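Local coordinates for protein mitochondrial enolase superfamily member 1 (Homo sapiens, PDB 4A35) that catalyses the magnesium-dependent dehydration of L-fuconate to 2-keto-3-deoxy-L-fuconate, a step in the breakdown of L-fucose, at residues A[337-342]-A[367-372]. Residues are numbered along the deposited sequence; the frame is centred on the assembly and turned at random.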
loop_
_atom_site.group_PDB
_atom_site.type_symbol
_atom_site.label_atom_id
_atom_site.label_comp_id
_atom_site.label_asym_id
_atom_site.label_seq_id
_atom_site.Cartn_x
_atom_site.Cartn_y
_atom_site.Cartn_z
ATOM N N ASN A 337 4.573 -17.416 3.607
ATOM C CA ASN A 337 5.969 -16.937 3.747
ATOM C C ASN A 337 6.062 -15.702 4.639
ATOM O O ASN A 337 6.779 -15.718 5.617
ATOM C CB ASN A 337 6.593 -16.635 2.395
ATOM C CG ASN A 337 6.326 -17.714 1.361
ATOM O OD1 ASN A 337 5.198 -17.891 0.914
ATOM N ND2 ASN A 337 7.351 -18.435 0.941
ATOM N N GLU A 338 5.306 -14.662 4.319
ATOM C CA GLU A 338 5.368 -13.439 5.093
ATOM C C GLU A 338 4.690 -13.604 6.455
ATOM O O GLU A 338 5.194 -13.043 7.446
ATOM C CB GLU A 338 4.772 -12.293 4.320
ATOM C CG GLU A 338 5.175 -10.972 4.977
ATOM C CD GLU A 338 4.867 -9.737 4.141
ATOM O OE1 GLU A 338 3.800 -9.697 3.491
ATOM O OE2 GLU A 338 5.681 -8.785 4.192
ATOM N N ASN A 339 3.540 -14.354 6.531
ATOM C CA ASN A 339 2.918 -14.615 7.836
ATOM C C ASN A 339 3.930 -15.298 8.792
ATOM O O ASN A 339 3.933 -14.962 9.975
ATOM C CB ASN A 339 1.686 -15.500 7.699
ATOM C CG ASN A 339 0.448 -14.653 7.542
ATOM O OD1 ASN A 339 -0.054 -14.070 8.492
ATOM N ND2 ASN A 339 0.029 -14.457 6.298
ATOM N N LEU A 340 4.762 -16.247 8.287
ATOM C CA LEU A 340 5.776 -16.920 9.138
ATOM C C LEU A 340 6.743 -15.895 9.739
ATOM O O LEU A 340 7.031 -15.968 10.939
ATOM C CB LEU A 340 6.601 -17.954 8.346
ATOM C CG LEU A 340 5.841 -19.238 7.975
ATOM C CD1 LEU A 340 6.659 -20.046 6.936
ATOM C CD2 LEU A 340 5.572 -20.072 9.224
ATOM N N SER A 341 7.197 -14.928 8.912
ATOM C CA SER A 341 8.148 -13.875 9.370
ATOM C C SER A 341 7.506 -13.011 10.468
ATOM O O SER A 341 8.195 -12.622 11.421
ATOM C CB SER A 341 8.615 -13.006 8.198
ATOM O OG SER A 341 7.677 -12.066 7.694
ATOM N N VAL A 342 6.174 -12.775 10.363
ATOM C CA VAL A 342 5.465 -11.934 11.338
ATOM C C VAL A 342 5.255 -12.771 12.616
ATOM O O VAL A 342 5.428 -12.244 13.701
ATOM C CB VAL A 342 4.161 -11.366 10.729
ATOM C CG1 VAL A 342 3.318 -10.635 11.796
ATOM C CG2 VAL A 342 4.489 -10.378 9.587
ATOM N N GLN A 367 -6.362 -20.627 10.381
ATOM C CA GLN A 367 -6.325 -21.672 11.452
ATOM C C GLN A 367 -4.987 -22.501 11.334
ATOM O O GLN A 367 -4.409 -22.856 12.346
ATOM C CB GLN A 367 -7.575 -22.599 11.334
ATOM C CG GLN A 367 -7.617 -23.406 10.034
ATOM C CD GLN A 367 -8.803 -24.363 9.971
ATOM O OE1 GLN A 367 -9.354 -24.792 11.015
ATOM N NE2 GLN A 367 -9.268 -24.624 8.758
ATOM N N HIS A 368 -4.496 -22.782 10.079
ATOM C CA HIS A 368 -3.248 -23.531 9.907
ATOM C C HIS A 368 -2.081 -22.755 10.495
ATOM O O HIS A 368 -1.186 -23.340 11.090
ATOM C CB HIS A 368 -2.977 -23.774 8.387
ATOM C CG HIS A 368 -3.900 -24.755 7.728
ATOM N ND1 HIS A 368 -3.557 -26.101 7.615
ATOM C CD2 HIS A 368 -5.098 -24.553 7.146
ATOM C CE1 HIS A 368 -4.578 -26.671 7.001
ATOM N NE2 HIS A 368 -5.523 -25.774 6.676
ATOM N N LEU A 369 -2.065 -21.444 10.261
ATOM C CA LEU A 369 -0.937 -20.618 10.689
ATOM C C LEU A 369 -0.865 -20.531 12.237
ATOM O O LEU A 369 0.228 -20.595 12.818
ATOM C CB LEU A 369 -1.011 -19.218 10.050
ATOM C CG LEU A 369 -0.986 -19.178 8.507
ATOM C CD1 LEU A 369 -1.223 -17.708 7.978
ATOM C CD2 LEU A 369 0.279 -19.739 7.957
ATOM N N ILE A 370 -2.019 -20.362 12.888
ATOM C CA ILE A 370 -2.024 -20.196 14.344
ATOM C C ILE A 370 -1.842 -21.553 15.086
ATOM O O ILE A 370 -1.221 -21.563 16.151
ATOM C CB ILE A 370 -3.243 -19.373 14.822
ATOM C CG1 ILE A 370 -2.944 -18.668 16.159
ATOM C CG2 ILE A 370 -4.589 -20.142 14.833
ATOM C CD1 ILE A 370 -1.722 -17.550 16.131
ATOM N N ILE A 371 -2.312 -22.679 14.487
ATOM C CA ILE A 371 -2.049 -23.993 15.063
ATOM C C ILE A 371 -0.511 -24.220 15.001
ATOM O O ILE A 371 0.081 -24.677 15.972
ATOM C CB ILE A 371 -2.887 -25.076 14.385
ATOM C CG1 ILE A 371 -4.389 -24.933 14.841
ATOM C CG2 ILE A 371 -2.328 -26.498 14.637
ATOM C CD1 ILE A 371 -5.329 -25.673 13.950
ATOM N N PHE A 372 0.100 -23.914 13.828
ATOM C CA PHE A 372 1.560 -23.994 13.677
ATOM C C PHE A 372 2.251 -23.081 14.723
ATOM O O PHE A 372 3.186 -23.538 15.392
ATOM C CB PHE A 372 2.031 -23.676 12.243
ATOM C CG PHE A 372 3.527 -23.366 12.185
ATOM C CD1 PHE A 372 4.473 -24.384 12.312
ATOM C CD2 PHE A 372 3.983 -22.044 12.073
ATOM C CE1 PHE A 372 5.852 -24.094 12.278
ATOM C CE2 PHE A 372 5.359 -21.755 12.106
ATOM C CZ PHE A 372 6.284 -22.790 12.192
#
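Phe372 has CG anti to its own backbone N (chi1 163°), and Leu340 has CG anti to its carbonyl carbon (chi1 -72°). These torsions bring the Phe372 ring and the end of Leu340 together. The CB of Phe372 already points toward helix 335-348, and its ring extends toward Leu340. Leu340 CB points along the flank of the interface, and the side chain's end comes nearer. Its CD2 methyl does the touching and lies 3.3 Å from Phe372 CE2, a close approach for two carbons. The same methyl is 3.8 Å from Phe372 CD2. It meets the ring obliquely, and the two side chains cross at about a right angle.

The second meeting point is Asn339 with Leu369, where the backbones come nearest, with CA atoms of Asn339 and Leu369 7.7 Å apart. The CD1 methyl of Leu369 lies over the flat face of the Asn339 amide, 3.5 Å from Asn339 CG and 3.7 Å from Asn339 CB, and equally far from OD1 and ND2. The amide is held by its nitrogen, since Asn339 ND2 bonds to the backbone oxygens of Ser335 and Asp329. No hydrogen bond joins the two segments, and what passes between them is van der Waals contact.

Both helices belong to the C-terminal, TIM-barrel-like domain of the enolase superfamily, and the contact joins helix 335-348 to helix 362-377. The chain between them carries His356, a predicted active-site residue, whose side chain is about 9 Å from that of Asn339.

On helix 335-348, Glu338 O accepts from Val342 N and from Ser341 OG, the latter at 2.7 Å on a lone pair in the carbonyl plane. Glu338 itself forms a salt bridge to Arg311. Phe372 also packs on Leu139 and Val140 of helix 135-141.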